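Local atomic coordinates of alcohol dehydrogenase YqhD (Escherichia coli, PDB entry 4QGS), a protein that reduces a broad range of short-chain aldehydes, among them butanal, propanal, acrolein and malondialdehyde, to alcohols with NADPH, using one zinc ion per subunit. Residues 203-214 with 228-239; 288-298 with 350-359. All blocks are in the same frame, centred on the assembly; numbering follows the deposited sequence.

Contact 1: 203-214 with 228-239; sequences VVDAFVHTVEQY and AEGILLTLIEDG. With ZN (zinc ion), chain B.
Phe207 carries CG anti to its backbone N (chi1 -170°) and Leu232 carries CG anti to its carbonyl carbon, which brings ring and isobutyl group together at about a right angle between two antiparallel helices of the all-helical C-terminal part of this iron-containing alcohol dehydrogenase fold. Leu232 CD2 sits over the middle of one face of the Phe207 ring, 3.6 Å from its centroid, a CH-pi contact; Ile236 CD1 meets the ring edge in plane. The helix axes run at 159° and come within 9.7 Å. Toward the start of 203-214, Leu235 CD1 lies 3.8 Å from Ala206 CB, and Gly239 CA is 4.1 Å from Val203 CG2. Thr210 CG2 runs antiparallel to the Leu232 side chain, 3.7 Å from its CG, while Thr210 OG1 is tied back to Ala206 O at 2.9 Å, on the carbonyl face opposite to the one used by Thr210 N. The other side of helix 203-211 presents Asp205 OD1 and His209 NE2 to the zinc ion, so the packed face and the catalytic metal face belong to one helix. Beyond the helix, Tyr214 crosses Glu229 with ring and carboxylate planes 80° apart. Arg321 and Gln317 also hold that carboxylate, and Tyr214 OH donates to the anti side of Glu229 OE2 at 2.6 Å.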
loop_
_atom_site.group_PDB
_atom_site.type_symbol
_atom_site.label_atom_id
_atom_site.label_comp_id
_atom_site.label_asym_id
_atom_site.label_seq_id
_atom_site.Cartn_x
_atom_site.Cartn_y
_atom_site.Cartn_z
ATOM N N VAL A 203 -10.113 0.057 -0.230
ATOM C CA VAL A 203 -10.637 -0.586 -1.428
ATOM C C VAL A 203 -10.118 0.121 -2.686
ATOM O O VAL A 203 -9.657 -0.521 -3.628
ATOM C CB VAL A 203 -12.176 -0.619 -1.417
ATOM C CG1 VAL A 203 -12.714 -1.020 -2.791
ATOM C CG2 VAL A 203 -12.648 -1.591 -0.349
ATOM N N VAL A 204 -10.173 1.448 -2.697
ATOM C CA VAL A 204 -9.683 2.200 -3.847
ATOM C C VAL A 204 -8.184 1.988 -4.064
ATOM O O VAL A 204 -7.732 1.758 -5.193
ATOM C CB VAL A 204 -9.974 3.702 -3.686
ATOM C CG1 VAL A 204 -9.262 4.496 -4.787
ATOM C CG2 VAL A 204 -11.470 3.944 -3.757
ATOM N N ASP A 205 -7.409 2.024 -2.986
ATOM C CA ASP A 205 -5.958 1.894 -3.105
ATOM C C ASP A 205 -5.598 0.502 -3.635
ATOM O O ASP A 205 -4.770 0.371 -4.554
ATOM C CB ASP A 205 -5.291 2.154 -1.759
ATOM C CG ASP A 205 -3.759 2.192 -1.849
ATOM O OD1 ASP A 205 -3.174 2.754 -2.818
ATOM O OD2 ASP A 205 -3.134 1.646 -0.914
ATOM N N ALA A 206 -6.245 -0.531 -3.097
ATOM C CA ALA A 206 -6.022 -1.890 -3.630
ATOM C C ALA A 206 -6.382 -1.987 -5.121
ATOM O O ALA A 206 -5.651 -2.595 -5.918
ATOM C CB ALA A 206 -6.817 -2.914 -2.823
ATOM N N PHE A 207 -7.501 -1.380 -5.496
ATOM C CA PHE A 207 -7.984 -1.407 -6.870
ATOM C C PHE A 207 -6.948 -0.760 -7.780
ATOM O O PHE A 207 -6.580 -1.302 -8.834
ATOM C CB PHE A 207 -9.338 -0.683 -6.961
ATOM C CG PHE A 207 -10.058 -0.857 -8.283
ATOM C CD1 PHE A 207 -11.099 -1.768 -8.407
ATOM C CD2 PHE A 207 -9.709 -0.090 -9.392
ATOM C CE1 PHE A 207 -11.789 -1.912 -9.607
ATOM C CE2 PHE A 207 -10.393 -0.238 -10.604
ATOM C CZ PHE A 207 -11.427 -1.146 -10.711
ATOM N N VAL A 208 -6.445 0.394 -7.351
ATOM C CA VAL A 208 -5.502 1.134 -8.177
ATOM C C VAL A 208 -4.141 0.451 -8.212
ATOM O O VAL A 208 -3.535 0.379 -9.280
ATOM C CB VAL A 208 -5.371 2.590 -7.690
ATOM C CG1 VAL A 208 -4.288 3.313 -8.495
ATOM C CG2 VAL A 208 -6.717 3.287 -7.843
ATOM N N HIS A 209 -3.666 -0.092 -7.086
ATOM C CA HIS A 209 -2.408 -0.854 -7.134
ATOM C C HIS A 209 -2.502 -1.972 -8.170
ATOM O O HIS A 209 -1.527 -2.248 -8.877
ATOM C CB HIS A 209 -2.035 -1.429 -5.764
ATOM C CG HIS A 209 -1.336 -0.448 -4.874
ATOM N ND1 HIS A 209 -0.022 -0.595 -4.485
ATOM C CD2 HIS A 209 -1.765 0.714 -4.319
ATOM C CE1 HIS A 209 0.323 0.423 -3.714
ATOM N NE2 HIS A 209 -0.715 1.230 -3.598
ATOM N N THR A 210 -3.675 -2.590 -8.270
ATOM C CA THR A 210 -3.884 -3.663 -9.240
ATOM C C THR A 210 -3.817 -3.120 -10.670
ATOM O O THR A 210 -3.085 -3.660 -11.500
ATOM C CB THR A 210 -5.214 -4.371 -9.013
ATOM O OG1 THR A 210 -5.252 -4.858 -7.663
ATOM C CG2 THR A 210 -5.371 -5.570 -10.004
ATOM N N VAL A 211 -4.551 -2.049 -10.975
ATOM C CA VAL A 211 -4.548 -1.583 -12.375
ATOM C C VAL A 211 -3.244 -0.889 -12.772
ATOM O O VAL A 211 -2.961 -0.747 -13.965
ATOM C CB VAL A 211 -5.735 -0.630 -12.682
ATOM C CG1 VAL A 211 -7.074 -1.334 -12.454
ATOM C CG2 VAL A 211 -5.633 0.651 -11.849
ATOM N N GLU A 212 -2.437 -0.474 -11.796
ATOM C CA GLU A 212 -1.108 0.077 -12.087
ATOM C C GLU A 212 -0.223 -0.985 -12.730
ATOM O O GLU A 212 0.767 -0.661 -13.382
ATOM C CB GLU A 212 -0.420 0.585 -10.825
ATOM C CG GLU A 212 -1.072 1.821 -10.188
ATOM C CD GLU A 212 -0.616 3.150 -10.791
ATOM O OE1 GLU A 212 -0.362 3.233 -12.018
ATOM O OE2 GLU A 212 -0.505 4.124 -10.015
ATOM N N GLN A 213 -0.599 -2.242 -12.511
ATOM C CA GLN A 213 0.180 -3.391 -12.973
ATOM C C GLN A 213 -0.556 -4.225 -14.016
ATOM O O GLN A 213 -0.092 -5.310 -14.406
ATOM C CB GLN A 213 0.555 -4.266 -11.779
ATOM C CG GLN A 213 1.329 -3.521 -10.684
ATOM C CD GLN A 213 1.515 -4.360 -9.429
ATOM O OE1 GLN A 213 2.453 -5.151 -9.335
ATOM N NE2 GLN A 213 0.637 -4.171 -8.444
ATOM N N TYR A 214 -1.693 -3.730 -14.485
ATOM C CA TYR A 214 -2.538 -4.519 -15.377
ATOM C C TYR A 214 -3.078 -3.693 -16.549
ATOM O O TYR A 214 -3.080 -4.161 -17.685
ATOM C CB TYR A 214 -3.692 -5.161 -14.581
ATOM C CG TYR A 214 -4.828 -5.687 -15.431
ATOM C CD1 TYR A 214 -4.664 -6.823 -16.232
ATOM C CD2 TYR A 214 -6.064 -5.048 -15.446
ATOM C CE1 TYR A 214 -5.707 -7.296 -17.013
ATOM C CE2 TYR A 214 -7.115 -5.513 -16.224
ATOM C CZ TYR A 214 -6.915 -6.639 -17.017
ATOM O OH TYR A 214 -7.948 -7.104 -17.791
ATOM N N ALA A 228 -5.075 -10.488 -11.774
ATOM C CA ALA A 228 -5.408 -9.066 -11.644
ATOM C C ALA A 228 -6.905 -8.858 -11.834
ATOM O O ALA A 228 -7.562 -8.209 -11.009
ATOM C CB ALA A 228 -4.613 -8.230 -12.652
ATOM N N GLU A 229 -7.446 -9.432 -12.904
ATOM C CA GLU A 229 -8.880 -9.376 -13.179
ATOM C C GLU A 229 -9.697 -9.924 -12.004
ATOM O O GLU A 229 -10.711 -9.332 -11.601
ATOM C CB GLU A 229 -9.194 -10.143 -14.473
ATOM C CG GLU A 229 -8.802 -9.356 -15.700
ATOM C CD GLU A 229 -8.523 -10.234 -16.931
ATOM O OE1 GLU A 229 -8.895 -11.423 -16.917
ATOM O OE2 GLU A 229 -7.931 -9.717 -17.899
ATOM N N GLY A 230 -9.230 -11.036 -11.443
ATOM C CA GLY A 230 -9.877 -11.663 -10.302
ATOM C C GLY A 230 -9.917 -10.769 -9.078
ATOM O O GLY A 230 -10.936 -10.698 -8.375
ATOM N N ILE A 231 -8.803 -10.109 -8.798
ATOM C CA ILE A 231 -8.745 -9.163 -7.681
ATOM C C ILE A 231 -9.766 -8.036 -7.894
ATOM O O ILE A 231 -10.534 -7.691 -6.981
ATOM C CB ILE A 231 -7.318 -8.566 -7.511
ATOM C CG1 ILE A 231 -6.348 -9.644 -7.024
ATOM C CG2 ILE A 231 -7.342 -7.353 -6.539
ATOM C CD1 ILE A 231 -4.879 -9.293 -7.195
ATOM N N LEU A 232 -9.780 -7.479 -9.104
ATOM C CA LEU A 232 -10.645 -6.333 -9.425
ATOM C C LEU A 232 -12.118 -6.725 -9.297
ATOM O O LEU A 232 -12.916 -6.023 -8.664
ATOM C CB LEU A 232 -10.332 -5.810 -10.834
ATOM C CG LEU A 232 -8.914 -5.265 -10.988
ATOM C CD1 LEU A 232 -8.590 -5.003 -12.446
ATOM C CD2 LEU A 232 -8.763 -3.955 -10.183
ATOM N N LEU A 233 -12.473 -7.878 -9.858
ATOM C CA LEU A 233 -13.832 -8.387 -9.772
ATOM C C LEU A 233 -14.283 -8.584 -8.321
ATOM O O LEU A 233 -15.423 -8.275 -7.959
ATOM C CB LEU A 233 -13.931 -9.713 -10.555
ATOM C CG LEU A 233 -13.993 -9.476 -12.067
ATOM C CD1 LEU A 233 -13.555 -10.736 -12.814
ATOM C CD2 LEU A 233 -15.383 -9.056 -12.495
ATOM N N THR A 234 -13.382 -9.099 -7.489
ATOM C CA THR A 234 -13.666 -9.326 -6.073
ATOM C C THR A 234 -13.879 -8.002 -5.326
ATOM O O THR A 234 -14.782 -7.878 -4.513
ATOM C CB THR A 234 -12.527 -10.118 -5.412
ATOM O OG1 THR A 234 -12.404 -11.392 -6.078
ATOM C CG2 THR A 234 -12.837 -10.369 -3.939
ATOM N N LEU A 235 -13.034 -7.023 -5.605
ATOM C CA LEU A 235 -13.163 -5.716 -4.955
ATOM C C LEU A 235 -14.454 -5.023 -5.379
ATOM O O LEU A 235 -15.109 -4.353 -4.565
ATOM C CB LEU A 235 -11.945 -4.839 -5.270
ATOM C CG LEU A 235 -10.613 -5.258 -4.637
ATOM C CD1 LEU A 235 -9.448 -4.421 -5.175
ATOM C CD2 LEU A 235 -10.672 -5.184 -3.105
ATOM N N ILE A 236 -14.835 -5.165 -6.644
ATOM C CA ILE A 236 -16.072 -4.527 -7.119
ATOM C C ILE A 236 -17.296 -5.184 -6.491
ATOM O O ILE A 236 -18.261 -4.503 -6.105
ATOM C CB ILE A 236 -16.167 -4.569 -8.656
ATOM C CG1 ILE A 236 -15.142 -3.605 -9.249
ATOM C CG2 ILE A 236 -17.567 -4.213 -9.125
ATOM C CD1 ILE A 236 -14.800 -3.880 -10.705
ATOM N N GLU A 237 -17.244 -6.500 -6.328
ATOM C CA GLU A 237 -18.375 -7.206 -5.735
ATOM C C GLU A 237 -18.495 -6.975 -4.230
ATOM O O GLU A 237 -19.572 -6.625 -3.744
ATOM C CB GLU A 237 -18.297 -8.713 -6.007
ATOM C CG GLU A 237 -19.534 -9.438 -5.459
ATOM C CD GLU A 237 -19.726 -10.827 -6.053
ATOM O OE1 GLU A 237 -18.841 -11.285 -6.812
ATOM O OE2 GLU A 237 -20.773 -11.453 -5.765
ATOM N N ASP A 238 -17.405 -7.161 -3.494
ATOM C CA ASP A 238 -17.499 -7.161 -2.027
ATOM C C ASP A 238 -17.021 -5.862 -1.373
ATOM O O ASP A 238 -17.293 -5.630 -0.194
ATOM C CB ASP A 238 -16.723 -8.353 -1.443
ATOM C CG ASP A 238 -17.533 -9.642 -1.459
ATOM O OD1 ASP A 238 -18.623 -9.662 -2.071
ATOM O OD2 ASP A 238 -17.087 -10.626 -0.849
ATOM N N GLY A 239 -16.302 -5.024 -2.116
ATOM C CA GLY A 239 -15.874 -3.742 -1.580
ATOM C C GLY A 239 -17.028 -2.884 -1.083
ATOM O O GLY A 239 -16.994 -2.410 0.050
HETATM ZN ZN ZN B . -1.088 3.171 -2.981
HETATM O O HOH W 1 0.927 3.383 -2.447
HETATM O O HOH W 2 -0.929 2.401 -0.978
#

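Contact 2: 288-298 with 350-359. With ZN (zinc ion), chain B.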
loop_
_atom_site.group_PDB
_atom_site.type_symbol
_atom_site.label_atom_id
_atom_site.label_comp_id
_atom_site.label_asym_id
_atom_site.label_seq_id
_atom_site.Cartn_x
_atom_site.Cartn_y
_atom_site.Cartn_z
ATOM N N HIS A 288 -1.766 19.389 -0.811
ATOM C CA HIS A 288 -3.116 19.729 -0.379
ATOM C C HIS A 288 -3.642 18.833 0.743
ATOM O O HIS A 288 -4.735 19.064 1.235
ATOM C CB HIS A 288 -4.097 19.680 -1.567
ATOM C CG HIS A 288 -3.762 20.644 -2.669
ATOM N ND1 HIS A 288 -3.736 22.012 -2.482
ATOM C CD2 HIS A 288 -3.443 20.437 -3.969
ATOM C CE1 HIS A 288 -3.393 22.603 -3.614
ATOM N NE2 HIS A 288 -3.220 21.671 -4.534
ATOM N N GLY A 289 -2.878 17.814 1.134
ATOM C CA GLY A 289 -3.277 16.975 2.265
ATOM C C GLY A 289 -4.396 15.972 2.026
ATOM O O GLY A 289 -4.949 15.413 2.976
ATOM N N LEU A 290 -4.735 15.725 0.764
ATOM C CA LEU A 290 -5.770 14.759 0.439
ATOM C C LEU A 290 -5.320 13.350 0.839
ATOM O O LEU A 290 -4.132 13.072 0.823
ATOM C CB LEU A 290 -6.097 14.786 -1.058
ATOM C CG LEU A 290 -6.593 16.104 -1.678
ATOM C CD1 LEU A 290 -7.086 15.843 -3.099
ATOM C CD2 LEU A 290 -7.679 16.762 -0.863
ATOM N N ASP A 291 -6.266 12.491 1.230
ATOM C CA ASP A 291 -5.946 11.084 1.500
ATOM C C ASP A 291 -5.287 10.463 0.279
ATOM O O ASP A 291 -5.655 10.796 -0.847
ATOM C CB ASP A 291 -7.197 10.255 1.844
ATOM C CG ASP A 291 -7.855 10.672 3.141
ATOM O OD1 ASP A 291 -7.237 11.432 3.913
ATOM O OD2 ASP A 291 -8.991 10.213 3.392
ATOM N N HIS A 292 -4.342 9.546 0.499
ATOM C CA HIS A 292 -3.707 8.806 -0.606
ATOM C C HIS A 292 -4.725 8.327 -1.636
ATOM O O HIS A 292 -4.609 8.633 -2.834
ATOM C CB HIS A 292 -2.916 7.618 -0.045
ATOM C CG HIS A 292 -2.262 6.753 -1.091
ATOM N ND1 HIS A 292 -1.429 7.256 -2.063
ATOM C CD2 HIS A 292 -2.313 5.412 -1.285
ATOM C CE1 HIS A 292 -0.996 6.258 -2.826
ATOM N NE2 HIS A 292 -1.519 5.132 -2.373
ATOM N N ALA A 293 -5.740 7.608 -1.178
ATOM C CA ALA A 293 -6.703 7.006 -2.098
ATOM C C ALA A 293 -7.549 8.039 -2.831
ATOM O O ALA A 293 -7.953 7.805 -3.970
ATOM C CB ALA A 293 -7.611 6.033 -1.354
ATOM N N GLN A 294 -7.828 9.174 -2.181
ATOM C CA GLN A 294 -8.566 10.246 -2.851
ATOM C C GLN A 294 -7.775 10.761 -4.044
ATOM O O GLN A 294 -8.340 11.011 -5.112
ATOM C CB GLN A 294 -8.870 11.401 -1.874
ATOM C CG GLN A 294 -9.812 11.004 -0.760
ATOM C CD GLN A 294 -9.899 12.060 0.343
ATOM O OE1 GLN A 294 -9.019 12.918 0.476
ATOM N NE2 GLN A 294 -10.956 11.985 1.149
ATOM N N THR A 295 -6.465 10.897 -3.883
ATOM C CA THR A 295 -5.661 11.409 -4.995
ATOM C C THR A 295 -5.657 10.414 -6.159
ATOM O O THR A 295 -5.602 10.819 -7.326
ATOM C CB THR A 295 -4.213 11.713 -4.581
ATOM O OG1 THR A 295 -3.496 10.487 -4.367
ATOM C CG2 THR A 295 -4.194 12.587 -3.305
ATOM N N LEU A 296 -5.717 9.120 -5.848
ATOM C CA LEU A 296 -5.744 8.099 -6.902
ATOM C C LEU A 296 -7.069 8.095 -7.655
ATOM O O LEU A 296 -7.101 7.908 -8.877
ATOM C CB LEU A 296 -5.478 6.696 -6.314
ATOM C CG LEU A 296 -4.205 6.534 -5.477
ATOM C CD1 LEU A 296 -4.093 5.088 -4.924
ATOM C CD2 LEU A 296 -2.946 6.913 -6.245
ATOM N N ALA A 297 -8.164 8.272 -6.926
ATOM C CA ALA A 297 -9.489 8.274 -7.527
ATOM C C ALA A 297 -9.642 9.469 -8.460
ATOM O O ALA A 297 -10.325 9.390 -9.483
ATOM C CB ALA A 297 -10.559 8.302 -6.454
ATOM N N ILE A 298 -8.995 10.575 -8.109
ATOM C CA ILE A 298 -9.007 11.745 -8.969
ATOM C C ILE A 298 -8.175 11.515 -10.238
ATOM O O ILE A 298 -8.649 11.726 -11.358
ATOM C CB ILE A 298 -8.456 13.000 -8.233
ATOM C CG1 ILE A 298 -9.387 13.421 -7.082
ATOM C CG2 ILE A 298 -8.247 14.163 -9.210
ATOM C CD1 ILE A 298 -8.707 14.312 -6.087
ATOM N N VAL A 350 -15.736 8.130 -2.483
ATOM C CA VAL A 350 -14.454 8.748 -2.824
ATOM C C VAL A 350 -14.559 9.539 -4.131
ATOM O O VAL A 350 -14.427 8.976 -5.215
ATOM C CB VAL A 350 -13.313 7.703 -2.980
ATOM C CG1 VAL A 350 -11.963 8.414 -3.063
ATOM C CG2 VAL A 350 -13.329 6.701 -1.817
ATOM N N PRO A 351 -14.812 10.850 -4.030
ATOM C CA PRO A 351 -15.012 11.721 -5.197
ATOM C C PRO A 351 -13.821 11.769 -6.143
ATOM O O PRO A 351 -12.673 11.623 -5.713
ATOM C CB PRO A 351 -15.248 13.105 -4.564
ATOM C CG PRO A 351 -15.771 12.812 -3.218
ATOM C CD PRO A 351 -15.063 11.560 -2.764
ATOM N N THR A 352 -14.083 12.015 -7.421
ATOM C CA THR A 352 -13.035 11.876 -8.428
ATOM C C THR A 352 -12.649 13.147 -9.191
ATOM O O THR A 352 -11.949 13.066 -10.180
ATOM C CB THR A 352 -13.436 10.808 -9.465
ATOM O OG1 THR A 352 -14.622 11.234 -10.144
ATOM C CG2 THR A 352 -13.693 9.456 -8.781
ATOM N N HIS A 353 -13.080 14.321 -8.731
ATOM C CA HIS A 353 -12.644 15.575 -9.343
ATOM C C HIS A 353 -12.029 16.512 -8.301
ATOM O O HIS A 353 -12.449 16.510 -7.140
ATOM C CB HIS A 353 -13.820 16.280 -10.048
ATOM C CG HIS A 353 -14.405 15.500 -11.190
ATOM N ND1 HIS A 353 -15.494 14.669 -11.045
ATOM C CD2 HIS A 353 -14.045 15.424 -12.494
ATOM C CE1 HIS A 353 -15.779 14.110 -12.208
ATOM N NE2 HIS A 353 -14.916 14.554 -13.106
ATOM N N LEU A 354 -11.045 17.310 -8.719
ATOM C CA LEU A 354 -10.396 18.265 -7.821
ATOM C C LEU A 354 -11.432 19.190 -7.197
ATOM O O LEU A 354 -11.361 19.492 -6.012
ATOM C CB LEU A 354 -9.331 19.086 -8.556
ATOM C CG LEU A 354 -8.095 18.287 -8.977
ATOM C CD1 LEU A 354 -7.205 19.116 -9.906
ATOM C CD2 LEU A 354 -7.317 17.870 -7.749
ATOM N N SER A 355 -12.421 19.592 -7.986
ATOM C CA SER A 355 -13.428 20.527 -7.479
ATOM C C SER A 355 -14.250 19.953 -6.311
ATOM O O SER A 355 -14.740 20.707 -5.468
ATOM C CB SER A 355 -14.357 20.961 -8.609
ATOM O OG SER A 355 -15.075 19.870 -9.140
ATOM N N ASP A 356 -14.386 18.629 -6.244
ATOM C CA ASP A 356 -15.082 17.983 -5.123
ATOM C C ASP A 356 -14.372 18.216 -3.793
ATOM O O ASP A 356 -14.976 18.066 -2.732
ATOM C CB ASP A 356 -15.201 16.473 -5.348
ATOM C CG ASP A 356 -16.013 16.123 -6.569
ATOM O OD1 ASP A 356 -17.061 16.767 -6.793
ATOM O OD2 ASP A 356 -15.607 15.200 -7.301
ATOM N N TYR A 357 -13.090 18.558 -3.860
ATOM C CA TYR A 357 -12.268 18.790 -2.676
ATOM C C TYR A 357 -11.937 20.264 -2.474
ATOM O O TYR A 357 -11.090 20.616 -1.651
ATOM C CB TYR A 357 -10.978 17.972 -2.761
ATOM C CG TYR A 357 -11.229 16.481 -2.880
ATOM C CD1 TYR A 357 -11.282 15.670 -1.752
ATOM C CD2 TYR A 357 -11.416 15.887 -4.123
ATOM C CE1 TYR A 357 -11.508 14.298 -1.858
ATOM C CE2 TYR A 357 -11.653 14.527 -4.245
ATOM C CZ TYR A 357 -11.694 13.731 -3.108
ATOM O OH TYR A 357 -11.923 12.372 -3.221
ATOM N N GLY A 358 -12.619 21.121 -3.221
ATOM C CA GLY A 358 -12.422 22.558 -3.110
ATOM C C GLY A 358 -11.202 23.110 -3.827
ATOM O O GLY A 358 -10.784 24.238 -3.587
ATOM N N LEU A 359 -10.631 22.312 -4.726
ATOM C CA LEU A 359 -9.435 22.689 -5.465
ATOM C C LEU A 359 -9.842 23.056 -6.881
ATOM O O LEU A 359 -10.425 22.227 -7.582
ATOM C CB LEU A 359 -8.426 21.527 -5.475
ATOM C CG LEU A 359 -7.982 21.087 -4.076
ATOM C CD1 LEU A 359 -7.223 19.776 -4.134
ATOM C CD2 LEU A 359 -7.126 22.180 -3.433
HETATM ZN ZN ZN B . -1.088 3.171 -2.981
HETATM O O HOH W 3 -10.678 13.107 -12.640
HETATM O O HOH W 1 0.927 3.383 -2.447
HETATM O O HOH W 2 -0.929 2.401 -0.978
#
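The Tyr357 ring has Leu290 CD1 over one face, 4.2 Å above the plane and displaced from the centre, with Gln294 NE2 and Pro351 O in plane at its edge; the His288 ring, whose NE2 bonds to Ser363, takes Leu359 CD2 over one face, a CH-pi contact 3.7 Å from the centroid. In the helical C-terminal part of the fold, the contact joins the end of helix 276-288, the turn after it and the start of helix 292-306 to the loop between helices 330-347 and 364-373. Ile298 CD1 lies 3.5 Å from Tyr357 CE2, while Leu290 and Leu359 meet tip to tip. Tyr357 OH donates to Pro351 O at 2.7 Å, bridging six residues within the loop. Without the ring, as with an alanine here, Pro351 O is likely to lose this donor and a gap to open beside Leu290 and Ile298. Gln294 crosses the hydroxyl end of the ring obliquely, CB 3.5 Å from Tyr357 OH, and its OE1 accepts from Asp291 N. Val350 CG1 packs on Ala297 CB; at the first turn of the helix, His292 NE2 binds zinc at 2.1 Å. No direct hydrogen bond joins the segments; water 3 donates to both Ile298 O and Thr352 O, 2.8 Å from each.

Both segments of contact 1 precede those of contact 2 in the chain, with centres about 19 Å apart in the helical C-terminal part. They meet where helix 196-211, which supplies segment 203-214, runs beside helix 292-306: Val204 CG1 lies 3.7 Å from Ala293 O, and Leu296 lies against Asp205 and Val208. The same helix touches the loop through Val204 CG2, 3.8 Å from Val350 CG2. The catalytic zinc ion is bound by Asp205 and His209 from contact 1, His292 from contact 2 and His278 from helix 276-288, with two waters completing its shell. Each of the two helices is packed elsewhere on its surface, one by helix 222-244 and the other by the loop 350-359, while both offer ligands to the metal.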